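Long-range contacts in peptide ABC transporter permease (Staphylococcus hominis, PDB 6EXS), which probably transports peptides as a POT-family member of the major facilitator superfamily, taking up thioalcohol-conjugated dipeptides that act as malodour precursors: residues W27-Y32 with M156-G161; N50-D55 with F109-L114; L377-I382 with I465-V470. All blocks are in the same frame, centred on the assembly; numbering follows the deposited sequence.

Contact 1 of 3, residues W27-Y32 with M156-G161; sequences WERFSY and MSVNLG. With C3H (2-[[(2~{R})-2-azanyl-3-[(3~{S})-3-methyl-1-oxidanyl-hexan-3-yl]sulfanyl-propanoyl]amino]ethanoic acid), chain O; OLC ((2R)-2,3-dihydroxypropyl (9Z)-octadec-9-enoate), chain L.
Phe30 and Gly161 form the tight half of this contact, their CA atoms only 3.7 Å apart. Gly161 carries no side chain, so the backbone of helix 16-44 lies directly against that of helix 147-174. The CA-H of Phe30 points almost straight at Gly161 O in a CA-H...O contact, with CA to O 3.5 Å and 169° at the hydrogen. Gly161 O additionally accepts a hydrogen bond from Ser165 OG. Trp27 CZ3 lies over the centre of one face of the Phe30 ring.

The other half is looser and borders the ligand pocket. Here Arg29 and Val158 run alongside one another, with Arg29 CG 3.9 Å from Val158 CG2. Arg29 forms a side-on salt bridge with Glu28, NH2 to OE1 (3.0 Å) nearly straight and in the guanidinium plane, NE to OE2 (2.8 Å) more bent. Lys129 lies close to the guanidinium. Val158 CG1 is 3.7 Å from O2 of the bound conjugated peptide, and Asn159 ND2 makes a weak hydrogen bond to its O3. With Glu25, the adjacent Glu28 and Arg29 form the ExxER motif of POT transporters, here flanking the peptide site.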
loop_
_atom_site.group_PDB
_atom_site.type_symbol
_atom_site.label_atom_id
_atom_site.label_comp_id
_atom_site.label_asym_id
_atom_site.label_seq_id
_atom_site.Cartn_x
_atom_site.Cartn_y
_atom_site.Cartn_z
ATOM N N TRP A 27 9.172 0.775 -12.664
ATOM C CA TRP A 27 8.303 0.155 -13.657
ATOM C C TRP A 27 7.239 -0.760 -13.067
ATOM O O TRP A 27 6.152 -0.860 -13.645
ATOM C CB TRP A 27 9.128 -0.547 -14.737
ATOM C CG TRP A 27 9.776 0.440 -15.674
ATOM C CD1 TRP A 27 11.103 0.729 -15.761
ATOM C CD2 TRP A 27 9.107 1.361 -16.552
ATOM N NE1 TRP A 27 11.312 1.741 -16.663
ATOM C CE2 TRP A 27 10.104 2.149 -17.166
ATOM C CE3 TRP A 27 7.762 1.565 -16.918
ATOM C CZ2 TRP A 27 9.799 3.135 -18.118
ATOM C CZ3 TRP A 27 7.461 2.546 -17.853
ATOM C CH2 TRP A 27 8.472 3.310 -18.448
ATOM N N GLU A 28 7.508 -1.380 -11.907
ATOM C CA GLU A 28 6.510 -2.194 -11.217
ATOM C C GLU A 28 5.496 -1.267 -10.540
ATOM O O GLU A 28 4.300 -1.555 -10.571
ATOM C CB GLU A 28 7.162 -3.143 -10.193
ATOM C CG GLU A 28 6.194 -4.174 -9.618
ATOM C CD GLU A 28 5.347 -3.706 -8.450
ATOM O OE1 GLU A 28 4.144 -4.050 -8.403
ATOM O OE2 GLU A 28 5.887 -2.982 -7.584
ATOM N N ARG A 29 5.973 -0.169 -9.918
ATOM C CA ARG A 29 5.103 0.805 -9.266
ATOM C C ARG A 29 4.298 1.637 -10.286
ATOM O O ARG A 29 3.126 1.929 -10.034
ATOM C CB ARG A 29 5.876 1.673 -8.266
ATOM C CG ARG A 29 6.500 0.895 -7.099
ATOM C CD ARG A 29 5.506 0.490 -6.014
ATOM N NE ARG A 29 4.796 -0.728 -6.395
ATOM C CZ ARG A 29 3.715 -1.203 -5.793
ATOM N NH1 ARG A 29 3.192 -0.570 -4.748
ATOM N NH2 ARG A 29 3.154 -2.327 -6.219
ATOM N N PHE A 30 4.926 1.983 -11.452
ATOM C CA PHE A 30 4.308 2.683 -12.580
ATOM C C PHE A 30 3.114 1.846 -13.058
ATOM O O PHE A 30 1.983 2.343 -13.134
ATOM C CB PHE A 30 5.326 2.837 -13.733
ATOM C CG PHE A 30 4.771 3.408 -15.020
ATOM C CD1 PHE A 30 4.180 2.580 -15.974
ATOM C CD2 PHE A 30 4.857 4.769 -15.291
ATOM C CE1 PHE A 30 3.639 3.112 -17.155
ATOM C CE2 PHE A 30 4.326 5.297 -16.478
ATOM C CZ PHE A 30 3.715 4.467 -17.398
ATOM N N SER A 31 3.375 0.570 -13.378
ATOM C CA SER A 31 2.358 -0.337 -13.879
ATOM C C SER A 31 1.325 -0.708 -12.805
ATOM O O SER A 31 0.144 -0.834 -13.153
ATOM C CB SER A 31 2.998 -1.554 -14.531
ATOM O OG SER A 31 3.850 -2.245 -13.636
ATOM N N TYR A 32 1.730 -0.811 -11.508
ATOM C CA TYR A 32 0.772 -1.109 -10.433
ATOM C C TYR A 32 -0.198 0.029 -10.230
ATOM O O TYR A 32 -1.406 -0.216 -10.201
ATOM C CB TYR A 32 1.436 -1.435 -9.086
ATOM C CG TYR A 32 0.450 -1.522 -7.929
ATOM C CD1 TYR A 32 -0.423 -2.601 -7.807
ATOM C CD2 TYR A 32 0.391 -0.522 -6.958
ATOM C CE1 TYR A 32 -1.346 -2.675 -6.763
ATOM C CE2 TYR A 32 -0.524 -0.588 -5.905
ATOM C CZ TYR A 32 -1.394 -1.666 -5.814
ATOM O OH TYR A 32 -2.276 -1.759 -4.759
ATOM N N MET A 156 11.839 6.866 -4.092
ATOM C CA MET A 156 11.556 7.925 -5.072
ATOM C C MET A 156 11.025 7.284 -6.347
ATOM O O MET A 156 10.181 7.877 -7.016
ATOM C CB MET A 156 12.801 8.744 -5.402
ATOM C CG MET A 156 13.122 9.797 -4.374
ATOM S SD MET A 156 14.611 10.751 -4.783
ATOM C CE MET A 156 14.024 11.672 -6.257
ATOM N N SER A 157 11.516 6.068 -6.677
ATOM C CA SER A 157 11.077 5.285 -7.835
ATOM C C SER A 157 9.600 4.916 -7.691
ATOM O O SER A 157 8.876 4.921 -8.689
ATOM C CB SER A 157 11.942 4.035 -8.013
ATOM O OG SER A 157 11.769 3.045 -7.009
ATOM N N VAL A 158 9.151 4.667 -6.432
ATOM C CA VAL A 158 7.778 4.331 -6.030
ATOM C C VAL A 158 6.827 5.494 -6.381
ATOM O O VAL A 158 5.902 5.306 -7.174
ATOM C CB VAL A 158 7.696 3.909 -4.519
ATOM C CG1 VAL A 158 6.247 3.760 -4.055
ATOM C CG2 VAL A 158 8.470 2.618 -4.253
ATOM N N ASN A 159 7.088 6.693 -5.819
ATOM C CA ASN A 159 6.304 7.916 -6.037
ATOM C C ASN A 159 6.412 8.460 -7.465
ATOM O O ASN A 159 5.429 9.031 -7.953
ATOM C CB ASN A 159 6.633 8.986 -5.011
ATOM C CG ASN A 159 6.357 8.577 -3.593
ATOM O OD1 ASN A 159 7.266 8.493 -2.769
ATOM N ND2 ASN A 159 5.099 8.327 -3.270
ATOM N N LEU A 160 7.568 8.255 -8.153
ATOM C CA LEU A 160 7.697 8.677 -9.555
ATOM C C LEU A 160 6.805 7.811 -10.449
ATOM O O LEU A 160 6.137 8.342 -11.335
ATOM C CB LEU A 160 9.149 8.683 -10.053
ATOM C CG LEU A 160 9.997 9.885 -9.608
ATOM C CD1 LEU A 160 11.464 9.557 -9.675
ATOM C CD2 LEU A 160 9.688 11.143 -10.436
ATOM N N GLY A 161 6.754 6.505 -10.160
ATOM C CA GLY A 161 5.895 5.571 -10.879
ATOM C C GLY A 161 4.432 5.891 -10.629
ATOM O O GLY A 161 3.646 5.999 -11.573
HETATM O O2 C3H O . 2.822 4.501 -3.026
HETATM C C11 C3H O . 2.914 5.653 -2.795
HETATM O O3 C3H O . 3.622 6.133 -1.833
HETATM C C10 C3H O . 2.186 6.739 -3.532
HETATM N N1 C3H O . 0.927 6.306 -4.087
HETATM C C9 C3H O . -0.187 6.323 -3.374
HETATM O O1 C3H O . -0.268 5.848 -2.252
HETATM C C8 C3H O . -1.395 6.972 -3.964
HETATM N N C3H O . -1.198 7.137 -5.398
HETATM C C7 C3H O . -2.637 6.105 -3.753
HETATM S S C3H O . -3.780 6.588 -2.431
HETATM C C3 C3H O . -4.622 8.216 -2.813
HETATM C C4 C3H O . -5.507 7.961 -4.006
HETATM C C5 C3H O . -3.519 9.264 -3.015
HETATM C C6 C3H O . -3.939 10.616 -3.547
HETATM O O C3H O . -3.352 10.907 -4.772
HETATM C C2 C3H O . -5.477 8.678 -1.636
HETATM C C1 C3H O . -5.059 9.993 -1.001
HETATM C C C3H O . -5.969 10.369 0.137
HETATM C C24 OLC L . 20.489 11.538 -5.949
HETATM C C5 OLC L . 15.826 10.248 -12.766
HETATM C C4 OLC L . 16.764 10.231 -11.576
HETATM C C3 OLC L . 16.695 8.944 -10.772
HETATM C C2 OLC L . 17.728 8.854 -9.651
HETATM C C21 OLC L . 18.330 11.583 -7.229
HETATM C C1 OLC L . 17.445 9.741 -8.474
HETATM C C22 OLC L . 19.017 11.193 -5.943
HETATM O O19 OLC L . 16.394 9.786 -7.888
HETATM O O25 OLC L . 21.064 11.332 -4.668
HETATM O O23 OLC L . 18.366 11.865 -4.861
HETATM O O20 OLC L . 18.516 10.483 -8.153
#

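Contact 2 of 3, residues N50-D55 with F109-L114; sequences NGLGID and FALFGL. With OLC ((2R)-2,3-dihydroxypropyl (9Z)-octadec-9-enoate), chain E.
Leu114, whose side chain meets Leu52 and Ile54, has a backbone N shared by two carbonyls of its own turn: Ala110 O at 3.2 Å from Leu114 N, and Leu111 O more weakly. Across the contact the meeting is wholly apolar. Leu52 forks over the first turn of helix 110-137. Its CD1 touches Leu114 CD2 at 3.7 Å, while CD2 rests on the backbone of Ala110, 3.8 Å from Ala110 CA. Ile54 comes tip to tip with Leu114, its CD1 3.8 Å from Leu114 CD2. The same methyl lies equally near Leu111 CD2, so it rests against a neighbouring pair of leucine branches.

Backbone bonds to Tyr42 and Met43 tie Leu52 and Ile54 to the end of helix 16-44, and Asp55 caps the start of helix 56-72. On the helix side a bound monoolein packs on Leu111, its C21 3.7 Å from Leu111 CB, and on the Phe112 ring. With no hydrogen bond or salt bridge across the interface, the loop's hold on this helix rests on van der Waals contact and partial burial of apolar side chains, which constrain the fit by shape rather than by direction.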
loop_
_atom_site.group_PDB
_atom_site.type_symbol
_atom_site.label_atom_id
_atom_site.label_comp_id
_atom_site.label_asym_id
_atom_site.label_seq_id
_atom_site.Cartn_x
_atom_site.Cartn_y
_atom_site.Cartn_z
ATOM N N ASN A 50 -17.248 0.272 -22.248
ATOM C CA ASN A 50 -16.144 -0.707 -22.214
ATOM C C ASN A 50 -15.715 -1.118 -20.779
ATOM O O ASN A 50 -14.666 -1.762 -20.584
ATOM C CB ASN A 50 -14.953 -0.250 -23.054
ATOM C CG ASN A 50 -15.252 -0.130 -24.525
ATOM O OD1 ASN A 50 -16.024 -0.898 -25.095
ATOM N ND2 ASN A 50 -14.616 0.821 -25.185
ATOM N N GLY A 51 -16.574 -0.800 -19.808
ATOM C CA GLY A 51 -16.406 -1.171 -18.410
ATOM C C GLY A 51 -17.025 -2.528 -18.123
ATOM O O GLY A 51 -17.490 -3.210 -19.045
ATOM N N LEU A 52 -17.046 -2.933 -16.841
ATOM C CA LEU A 52 -17.594 -4.231 -16.433
ATOM C C LEU A 52 -19.036 -4.155 -15.910
ATOM O O LEU A 52 -19.682 -5.196 -15.763
ATOM C CB LEU A 52 -16.674 -4.961 -15.429
ATOM C CG LEU A 52 -15.325 -5.481 -15.966
ATOM C CD1 LEU A 52 -14.464 -6.069 -14.832
ATOM C CD2 LEU A 52 -15.507 -6.521 -17.062
ATOM N N GLY A 53 -19.529 -2.940 -15.674
ATOM C CA GLY A 53 -20.888 -2.687 -15.212
ATOM C C GLY A 53 -21.210 -3.210 -13.828
ATOM O O GLY A 53 -22.376 -3.444 -13.521
ATOM N N ILE A 54 -20.181 -3.396 -12.989
ATOM C CA ILE A 54 -20.270 -3.854 -11.595
ATOM C C ILE A 54 -20.895 -2.725 -10.747
ATOM O O ILE A 54 -20.652 -1.542 -11.010
ATOM C CB ILE A 54 -18.835 -4.236 -11.056
ATOM C CG1 ILE A 54 -18.219 -5.408 -11.856
ATOM C CG2 ILE A 54 -18.820 -4.545 -9.541
ATOM C CD1 ILE A 54 -16.668 -5.588 -11.676
ATOM N N ASP A 55 -21.664 -3.106 -9.719
ATOM C CA ASP A 55 -22.266 -2.197 -8.750
ATOM C C ASP A 55 -21.168 -1.312 -8.178
ATOM O O ASP A 55 -20.097 -1.814 -7.820
ATOM C CB ASP A 55 -22.930 -3.016 -7.621
ATOM C CG ASP A 55 -23.315 -2.228 -6.380
ATOM O OD1 ASP A 55 -23.949 -1.150 -6.526
ATOM O OD2 ASP A 55 -23.017 -2.703 -5.265
ATOM N N PHE A 109 -11.458 -11.166 -21.198
ATOM C CA PHE A 109 -11.946 -12.215 -20.299
ATOM C C PHE A 109 -12.932 -11.724 -19.243
ATOM O O PHE A 109 -13.246 -12.476 -18.327
ATOM C CB PHE A 109 -10.761 -12.966 -19.647
ATOM C CG PHE A 109 -9.862 -13.779 -20.563
ATOM C CD1 PHE A 109 -10.356 -14.343 -21.736
ATOM C CD2 PHE A 109 -8.539 -14.024 -20.222
ATOM C CE1 PHE A 109 -9.528 -15.099 -22.568
ATOM C CE2 PHE A 109 -7.722 -14.805 -21.043
ATOM C CZ PHE A 109 -8.217 -15.326 -22.214
ATOM N N ALA A 110 -13.442 -10.483 -19.385
ATOM C CA ALA A 110 -14.430 -9.851 -18.495
ATOM C C ALA A 110 -14.172 -10.106 -16.986
ATOM O O ALA A 110 -13.102 -9.743 -16.517
ATOM C CB ALA A 110 -15.857 -10.245 -18.902
ATOM N N LEU A 111 -15.121 -10.715 -16.235
ATOM C CA LEU A 111 -14.967 -10.959 -14.796
ATOM C C LEU A 111 -13.859 -11.959 -14.446
ATOM O O LEU A 111 -13.195 -11.780 -13.422
ATOM C CB LEU A 111 -16.289 -11.358 -14.121
ATOM C CG LEU A 111 -17.379 -10.274 -13.981
ATOM C CD1 LEU A 111 -18.544 -10.784 -13.128
ATOM C CD2 LEU A 111 -16.835 -8.982 -13.383
ATOM N N PHE A 112 -13.627 -12.974 -15.302
ATOM C CA PHE A 112 -12.552 -13.942 -15.103
ATOM C C PHE A 112 -11.203 -13.218 -15.164
ATOM O O PHE A 112 -10.369 -13.437 -14.287
ATOM C CB PHE A 112 -12.603 -15.103 -16.126
ATOM C CG PHE A 112 -11.419 -16.045 -16.011
ATOM C CD1 PHE A 112 -11.439 -17.112 -15.117
ATOM C CD2 PHE A 112 -10.268 -15.844 -16.771
ATOM C CE1 PHE A 112 -10.332 -17.963 -14.991
ATOM C CE2 PHE A 112 -9.163 -16.695 -16.641
ATOM C CZ PHE A 112 -9.205 -17.752 -15.757
ATOM N N GLY A 113 -11.020 -12.368 -16.184
ATOM C CA GLY A 113 -9.814 -11.572 -16.399
ATOM C C GLY A 113 -9.503 -10.633 -15.257
ATOM O O GLY A 113 -8.332 -10.383 -14.974
ATOM N N LEU A 114 -10.551 -10.127 -14.570
ATOM C CA LEU A 114 -10.413 -9.242 -13.418
ATOM C C LEU A 114 -9.974 -10.014 -12.180
ATOM O O LEU A 114 -8.970 -9.640 -11.568
ATOM C CB LEU A 114 -11.714 -8.448 -13.161
ATOM C CG LEU A 114 -11.889 -7.766 -11.791
ATOM C CD1 LEU A 114 -11.029 -6.539 -11.661
ATOM C CD2 LEU A 114 -13.332 -7.407 -11.543
HETATM C C10 OLC E . -5.859 -18.894 -12.563
HETATM C C9 OLC E . -6.297 -18.629 -11.341
HETATM C C11 OLC E . -6.105 -18.087 -13.809
HETATM C C8 OLC E . -7.147 -17.467 -10.920
HETATM C C24 OLC E . -18.095 -15.571 -13.252
HETATM C C12 OLC E . -5.375 -18.602 -15.046
HETATM C C7 OLC E . -8.446 -17.869 -10.227
HETATM C C13 OLC E . -5.494 -17.678 -16.250
HETATM C C6 OLC E . -9.494 -16.765 -10.180
HETATM C C5 OLC E . -10.365 -16.659 -11.429
HETATM C C4 OLC E . -11.599 -17.554 -11.420
HETATM C C3 OLC E . -12.829 -16.941 -10.761
HETATM C C2 OLC E . -13.708 -16.161 -11.735
HETATM C C21 OLC E . -16.787 -14.097 -11.647
HETATM C C1 OLC E . -14.897 -15.485 -11.111
HETATM C C22 OLC E . -18.100 -14.792 -11.951
HETATM O O19 OLC E . -15.123 -15.426 -9.929
HETATM O O25 OLC E . -18.104 -14.709 -14.386
HETATM O O23 OLC E . -18.460 -15.642 -10.859
HETATM O O20 OLC E . -15.680 -14.942 -12.054
#

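Contact 3 of 3, residues L377-I382 with I465-V470; sequences LSYILI and IFLGTV. With OLC ((2R)-2,3-dihydroxypropyl (9Z)-octadec-9-enoate), chain F.
Ile380 and Tyr379 meet Gly468 and its neighbours where the two segments run antiparallel, their axes 7.5 Å apart at closest approach and at 152°. Gly468 lies at the centre: Tyr379 CB sits 3.9 Å from its CA, and the bare backbone admits Ile380 alongside. The CD1 methyl of Ile380, placed by the bend at chi2 (-60°), enters a small polar corner, 3.3 Å from Thr469 OG1 and 3.5 Å from Ile465 O. Ile465 CG2 closes on the same methyl at 4.1 Å. Beside this, Tyr379 and Leu467 lie alongside each other, their ends directed the same way, with Leu467 CB at the ring edge, in its plane, 3.9 Å from Tyr379 CD2.

The polar corner is satisfied within its own helix. Thr469 OG1 donates to Ile465 O at 2.7 Å from above the carbonyl plane (36° out of it), while Thr469 N reaches the same oxygen from the opposite face; the two bonds satisfy Ile465 O, and the first orients the hydroxyl that the methyl touches. Further out, Gln304 OE1 hydrogen-bonds Tyr379 OH and Phe464 meets the ring edge-to-face, consistent with a fixed ring position. A bound monoolein chain runs past Leu377 and Leu381, consistent with a lipid-facing side. The whole is a close antiparallel helix pair packed at a glycine, within the all-helical transmembrane fold of the major facilitator superfamily.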
loop_
_atom_site.group_PDB
_atom_site.type_symbol
_atom_site.label_atom_id
_atom_site.label_comp_id
_atom_site.label_asym_id
_atom_site.label_seq_id
_atom_site.Cartn_x
_atom_site.Cartn_y
_atom_site.Cartn_z
ATOM N N LEU A 377 -9.397 15.932 9.394
ATOM C CA LEU A 377 -9.713 17.307 8.969
ATOM C C LEU A 377 -9.962 17.408 7.457
ATOM O O LEU A 377 -10.707 18.286 7.026
ATOM C CB LEU A 377 -8.628 18.302 9.406
ATOM C CG LEU A 377 -8.642 18.678 10.885
ATOM C CD1 LEU A 377 -7.257 19.068 11.358
ATOM C CD2 LEU A 377 -9.686 19.766 11.192
ATOM N N SER A 378 -9.358 16.495 6.663
ATOM C CA SER A 378 -9.528 16.432 5.213
ATOM C C SER A 378 -10.918 15.879 4.850
ATOM O O SER A 378 -11.479 16.268 3.825
ATOM C CB SER A 378 -8.401 15.626 4.567
ATOM O OG SER A 378 -8.576 14.223 4.676
ATOM N N TYR A 379 -11.474 14.997 5.717
ATOM C CA TYR A 379 -12.827 14.431 5.580
ATOM C C TYR A 379 -13.912 15.385 6.130
ATOM O O TYR A 379 -14.990 15.457 5.550
ATOM C CB TYR A 379 -12.919 13.012 6.170
ATOM C CG TYR A 379 -12.871 11.919 5.120
ATOM C CD1 TYR A 379 -12.152 12.087 3.936
ATOM C CD2 TYR A 379 -13.512 10.697 5.326
ATOM C CE1 TYR A 379 -12.103 11.084 2.968
ATOM C CE2 TYR A 379 -13.457 9.680 4.371
ATOM C CZ TYR A 379 -12.757 9.882 3.191
ATOM O OH TYR A 379 -12.708 8.903 2.237
ATOM N N ILE A 380 -13.602 16.167 7.189
ATOM C CA ILE A 380 -14.505 17.207 7.717
ATOM C C ILE A 380 -14.614 18.326 6.656
ATOM O O ILE A 380 -15.707 18.837 6.425
ATOM C CB ILE A 380 -14.034 17.746 9.109
ATOM C CG1 ILE A 380 -14.141 16.667 10.235
ATOM C CG2 ILE A 380 -14.724 19.054 9.515
ATOM C CD1 ILE A 380 -15.536 16.068 10.549
ATOM N N LEU A 381 -13.488 18.663 5.986
ATOM C CA LEU A 381 -13.435 19.672 4.921
ATOM C C LEU A 381 -14.389 19.304 3.776
ATOM O O LEU A 381 -15.310 20.076 3.518
ATOM C CB LEU A 381 -11.976 19.881 4.418
ATOM C CG LEU A 381 -11.642 20.870 3.254
ATOM C CD1 LEU A 381 -11.847 20.257 1.862
ATOM C CD2 LEU A 381 -12.286 22.233 3.416
ATOM N N ILE A 382 -14.199 18.122 3.124
ATOM C CA ILE A 382 -15.028 17.685 1.994
ATOM C C ILE A 382 -16.511 17.475 2.420
ATOM O O ILE A 382 -17.415 17.898 1.691
ATOM C CB ILE A 382 -14.416 16.478 1.221
ATOM C CG1 ILE A 382 -15.078 16.286 -0.165
ATOM C CG2 ILE A 382 -14.400 15.177 2.033
ATOM C CD1 ILE A 382 -14.849 17.423 -1.208
ATOM N N ILE A 465 -18.280 13.259 7.265
ATOM C CA ILE A 465 -18.324 13.933 8.564
ATOM C C ILE A 465 -18.173 12.912 9.704
ATOM O O ILE A 465 -17.359 13.139 10.599
ATOM C CB ILE A 465 -19.564 14.873 8.715
ATOM C CG1 ILE A 465 -19.561 15.960 7.612
ATOM C CG2 ILE A 465 -19.616 15.537 10.112
ATOM C CD1 ILE A 465 -20.939 16.527 7.250
ATOM N N PHE A 466 -18.913 11.783 9.649
ATOM C CA PHE A 466 -18.863 10.712 10.659
ATOM C C PHE A 466 -17.460 10.092 10.791
ATOM O O PHE A 466 -16.958 9.967 11.908
ATOM C CB PHE A 466 -19.950 9.646 10.403
ATOM C CG PHE A 466 -19.806 8.346 11.162
ATOM C CD1 PHE A 466 -20.036 8.291 12.534
ATOM C CD2 PHE A 466 -19.466 7.170 10.503
ATOM C CE1 PHE A 466 -19.903 7.084 13.235
ATOM C CE2 PHE A 466 -19.335 5.964 11.205
ATOM C CZ PHE A 466 -19.556 5.929 12.565
ATOM N N LEU A 467 -16.825 9.751 9.647
ATOM C CA LEU A 467 -15.481 9.170 9.570
ATOM C C LEU A 467 -14.410 10.170 9.993
ATOM O O LEU A 467 -13.473 9.784 10.694
ATOM C CB LEU A 467 -15.195 8.637 8.158
ATOM C CG LEU A 467 -15.357 7.134 7.965
ATOM C CD1 LEU A 467 -16.814 6.746 7.846
ATOM C CD2 LEU A 467 -14.595 6.667 6.750
ATOM N N GLY A 468 -14.576 11.432 9.577
ATOM C CA GLY A 468 -13.687 12.538 9.918
ATOM C C GLY A 468 -13.640 12.807 11.414
ATOM O O GLY A 468 -12.546 12.908 11.978
ATOM N N THR A 469 -14.830 12.883 12.069
ATOM C CA THR A 469 -15.026 13.115 13.512
ATOM C C THR A 469 -14.478 11.949 14.366
ATOM O O THR A 469 -13.769 12.202 15.351
ATOM C CB THR A 469 -16.516 13.372 13.812
ATOM O OG1 THR A 469 -17.004 14.433 12.985
ATOM C CG2 THR A 469 -16.787 13.670 15.291
ATOM N N VAL A 470 -14.834 10.681 14.005
ATOM C CA VAL A 470 -14.376 9.466 14.697
ATOM C C VAL A 470 -12.828 9.476 14.753
ATOM O O VAL A 470 -12.260 9.296 15.828
ATOM C CB VAL A 470 -14.992 8.168 14.080
ATOM C CG1 VAL A 470 -14.189 6.918 14.437
ATOM C CG2 VAL A 470 -16.452 7.998 14.495
HETATM C C18 OLC F . -0.883 22.287 7.584
HETATM C C10 OLC F . -11.034 21.863 8.055
HETATM C C9 OLC F . -12.235 22.195 7.589
HETATM C C17 OLC F . -2.175 22.535 8.335
HETATM C C11 OLC F . -9.806 22.732 8.140
HETATM C C8 OLC F . -12.658 23.523 7.007
HETATM C C24 OLC F . -22.147 28.344 -0.561
HETATM C C16 OLC F . -3.432 22.319 7.497
HETATM C C12 OLC F . -8.529 22.040 7.675
HETATM C C7 OLC F . -14.063 23.500 6.414
HETATM C C15 OLC F . -4.717 22.650 8.245
HETATM C C13 OLC F . -7.258 22.708 8.177
HETATM C C6 OLC F . -14.418 24.743 5.616
HETATM C C14 OLC F . -5.985 22.137 7.582
HETATM C C5 OLC F . -15.866 24.803 5.149
HETATM C C4 OLC F . -16.112 24.197 3.776
HETATM C C3 OLC F . -16.659 25.177 2.746
HETATM C C2 OLC F . -18.183 25.182 2.635
HETATM C C21 OLC F . -20.685 26.444 0.210
HETATM C C1 OLC F . -18.701 25.935 1.441
HETATM C C22 OLC F . -21.636 27.545 0.621
HETATM O O19 OLC F . -18.009 26.471 0.613
HETATM O O25 OLC F . -23.011 27.576 -1.393
HETATM O O23 OLC F . -22.735 27.000 1.362
HETATM O O20 OLC F . -20.042 25.931 1.404
#

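The three contacts lie well apart in one helical membrane fold and do not touch. Contact 1 and contact 2 have centres about 25 Å apart, and the centre of contact 3 lies about 30 Å and 32 Å from theirs. Both segments of contact 2 fall between those of contact 1 in sequence. The two also share surroundings: the loop of contact 2 follows helix 16-44, which carries 27-32, and helix 110-137 precedes helix 147-174. Contact 3 opens only later, joining helices 364-389 and 460-479. Contact 1, beside the peptide pocket, is centred about 12 Å from the centre of the molecule, against 23 and 22 Å for contacts 2 and 3, though Tyr379 of contact 3 also comes within about 7 Å of the bound peptide.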